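Local coordinates for Thiol:disulfide interchange protein, thioredoxin family protein (Chlorobaculum tepidum, PDB 3OR5) that probably acts as a thioredoxin-family oxidoreductase, exchanging thiols and disulfides, perhaps in the biogenesis of c-type cytochromes, at residues R10-A14 with S126-S130. Residues are numbered along the deposited sequence; the frame is centred on the assembly and turned at random.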
ATOM      1  N   ARG A  10      -6.431  17.219 -14.437  1.00 30.10           N
ATOM      2  CA  ARG A  10      -6.384  17.593 -13.038  1.00 32.38           C
ATOM      3  C   ARG A  10      -5.620  16.558 -12.192  1.00 31.70           C
ATOM      4  O   ARG A  10      -6.172  15.526 -11.847  1.00 32.44           O
ATOM      5  CB  ARG A  10      -7.830  17.644 -12.547  1.00 31.57           C
ATOM      6  CG  ARG A  10      -8.747  18.459 -13.495  1.00 36.02           C
ATOM      7  CD  ARG A  10      -8.568  20.021 -13.295  1.00 40.60           C
ATOM      8  NE  ARG A  10      -9.827  20.765 -13.539  1.00 41.91           N
ATOM      9  CZ  ARG A  10     -10.015  21.722 -14.459  1.00 44.18           C
ATOM     10  NH1 ARG A  10      -9.034  22.132 -15.267  1.00 46.09           N
ATOM     11  NH2 ARG A  10     -11.197  22.291 -14.562  1.00 40.25           N
ATOM     12  N   PRO A  11      -4.355  16.842 -11.821  1.00 32.24           N
ATOM     13  CA  PRO A  11      -3.741  15.733 -11.062  1.00 30.65           C
ATOM     14  C   PRO A  11      -4.284  15.620  -9.627  1.00 29.60           C
ATOM     15  O   PRO A  11      -4.901  16.539  -9.086  1.00 29.38           O
ATOM     16  CB  PRO A  11      -2.263  16.095 -11.055  1.00 31.22           C
ATOM     17  CG  PRO A  11      -2.138  17.499 -11.643  1.00 33.85           C
ATOM     18  CD  PRO A  11      -3.543  18.070 -11.712  1.00 32.31           C
ATOM     19  N   THR A  12      -4.000  14.493  -8.999  1.00 27.12           N
ATOM     20  CA  THR A  12      -4.558  14.157  -7.702  1.00 25.97           C
ATOM     21  C   THR A  12      -3.325  13.834  -6.832  1.00 23.75           C
ATOM     22  O   THR A  12      -3.031  12.679  -6.636  1.00 22.90           O
ATOM     23  CB  THR A  12      -5.442  12.888  -7.890  1.00 26.05           C
ATOM     24  OG1 THR A  12      -6.534  13.202  -8.788  1.00 33.08           O
ATOM     25  CG2 THR A  12      -6.011  12.361  -6.585  1.00 27.26           C
ATOM     26  N   PRO A  13      -2.654  14.854  -6.262  1.00 23.86           N
ATOM     27  CA  PRO A  13      -1.384  14.701  -5.542  1.00 23.96           C
ATOM     28  C   PRO A  13      -1.582  13.724  -4.384  1.00 24.64           C
ATOM     29  O   PRO A  13      -2.645  13.688  -3.728  1.00 25.66           O
ATOM     30  CB  PRO A  13      -1.103  16.126  -5.004  1.00 25.42           C
ATOM     31  CG  PRO A  13      -1.973  17.000  -5.919  1.00 24.87           C
ATOM     32  CD  PRO A  13      -3.190  16.225  -6.116  1.00 26.19           C
ATOM     33  N   ALA A  14      -0.589  12.850  -4.187  1.00 23.10           N
ATOM     34  CA  ALA A  14      -0.662  11.923  -3.071  1.00 22.56           C
ATOM     35  C   ALA A  14      -0.507  12.681  -1.758  1.00 20.65           C
ATOM     36  O   ALA A  14       0.131  13.725  -1.725  1.00 22.08           O
ATOM     37  CB  ALA A  14       0.466  10.934  -3.199  1.00 22.16           C
ATOM     38  N   SER A 126       5.008  10.003 -10.986  1.00 24.63           N
ATOM     39  CA  SER A 126       4.632  11.456 -10.958  1.00 26.34           C
ATOM     40  C   SER A 126       4.141  12.024  -9.626  1.00 26.26           C
ATOM     41  O   SER A 126       4.038  13.257  -9.473  1.00 25.81           O
ATOM     42  CB  SER A 126       3.513  11.737 -11.971  1.00 27.09           C
ATOM     43  OG  SER A 126       3.993  11.423 -13.277  1.00 35.88           O
ATOM     44  N   GLY A 127       3.754  11.133  -8.700  1.00 23.15           N
ATOM     45  CA  GLY A 127       3.327  11.514  -7.391  1.00 21.60           C
ATOM     46  C   GLY A 127       1.803  11.667  -7.387  1.00 20.19           C
ATOM     47  O   GLY A 127       1.270  12.152  -6.425  1.00 24.46           O
ATOM     48  N   ASN A 128       1.112  11.180  -8.385  1.00 18.97           N
ATOM     49  CA  ASN A 128      -0.369  11.358  -8.398  1.00 18.49           C
ATOM     50  C   ASN A 128      -1.053  10.048  -8.012  1.00 15.42           C
ATOM     51  O   ASN A 128      -0.603   8.943  -8.443  1.00 16.42           O
ATOM     52  CB  ASN A 128      -0.790  11.744  -9.775  1.00 20.89           C
ATOM     53  CG  ASN A 128      -0.412  13.148 -10.058  1.00 29.35           C
ATOM     54  OD1 ASN A 128      -0.232  13.949  -9.115  1.00 34.91           O
ATOM     55  ND2 ASN A 128      -0.163  13.444 -11.325  1.00 35.90           N
ATOM     56  N   VAL A 129      -2.203  10.153  -7.332  1.00 14.86           N
ATOM     57  CA  VAL A 129      -2.973   8.944  -7.142  1.00 14.13           C
ATOM     58  C   VAL A 129      -3.755   8.651  -8.416  1.00 15.44           C
ATOM     59  O   VAL A 129      -4.605   9.465  -8.828  1.00 17.63           O
ATOM     60  CB  VAL A 129      -3.989   9.099  -6.007  1.00 12.87           C
ATOM     61  CG1 VAL A 129      -4.712   7.796  -5.757  1.00 15.98           C
ATOM     62  CG2 VAL A 129      -3.281   9.541  -4.738  1.00 17.45           C
ATOM     63  N   SER A 130      -3.454   7.537  -9.070  1.00 12.29           N
ATOM     64  CA  SER A 130      -3.974   7.227 -10.406  1.00 14.16           C
ATOM     65  C   SER A 130      -5.171   6.325 -10.340  1.00 13.18           C
ATOM     66  O   SER A 130      -6.027   6.320 -11.231  1.00 12.70           O
ATOM     67  CB  SER A 130      -2.852   6.395 -11.126  1.00 15.93           C
ATOM     68  OG  SER A 130      -1.937   7.339 -11.638  1.00 29.56           O
TER
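T12 O takes a short, nearly straight hydrogen bond from V129 N (2.7 Å, 170° at the hydrogen). N128 CA adds a CH...O contact to T12 O at 3.5 Å. Two residues on, A14 N donates to G127 O at 3.0 Å, so the backbones of P13 and N128 form a single beta bridge. P13 suits its place because its ring nitrogen has no hydrogen to offer and its CB points away from the 126-130 segment. G127, with phi at +93°, has a backbone shape that would jam a beta carbon against the preceding carbonyl, which is why glycine suits the site.

On one flank the N128 amide lies beside P11 CB, with ND2 3.4 Å from P11 CB; the D124 carboxylate accepts a hydrogen bond from N128 N. An alanine in place of N128 would probably leave P11 without the amide that covers its CB, opening a gap there. On the other flank T12 CG2, anti to its own nitrogen, meets V129 CB at 3.9 Å, while V129 CG2 reaches A14 CA; methyls and a small alanine suit this apolar side, which Y109 and I123 extend. T12 N is buried without a partner, a cost the two backbone bonds probably offset as they pin the N-terminal loop beside strand 129-133, an outermost strand of the thioredoxin-like sheet.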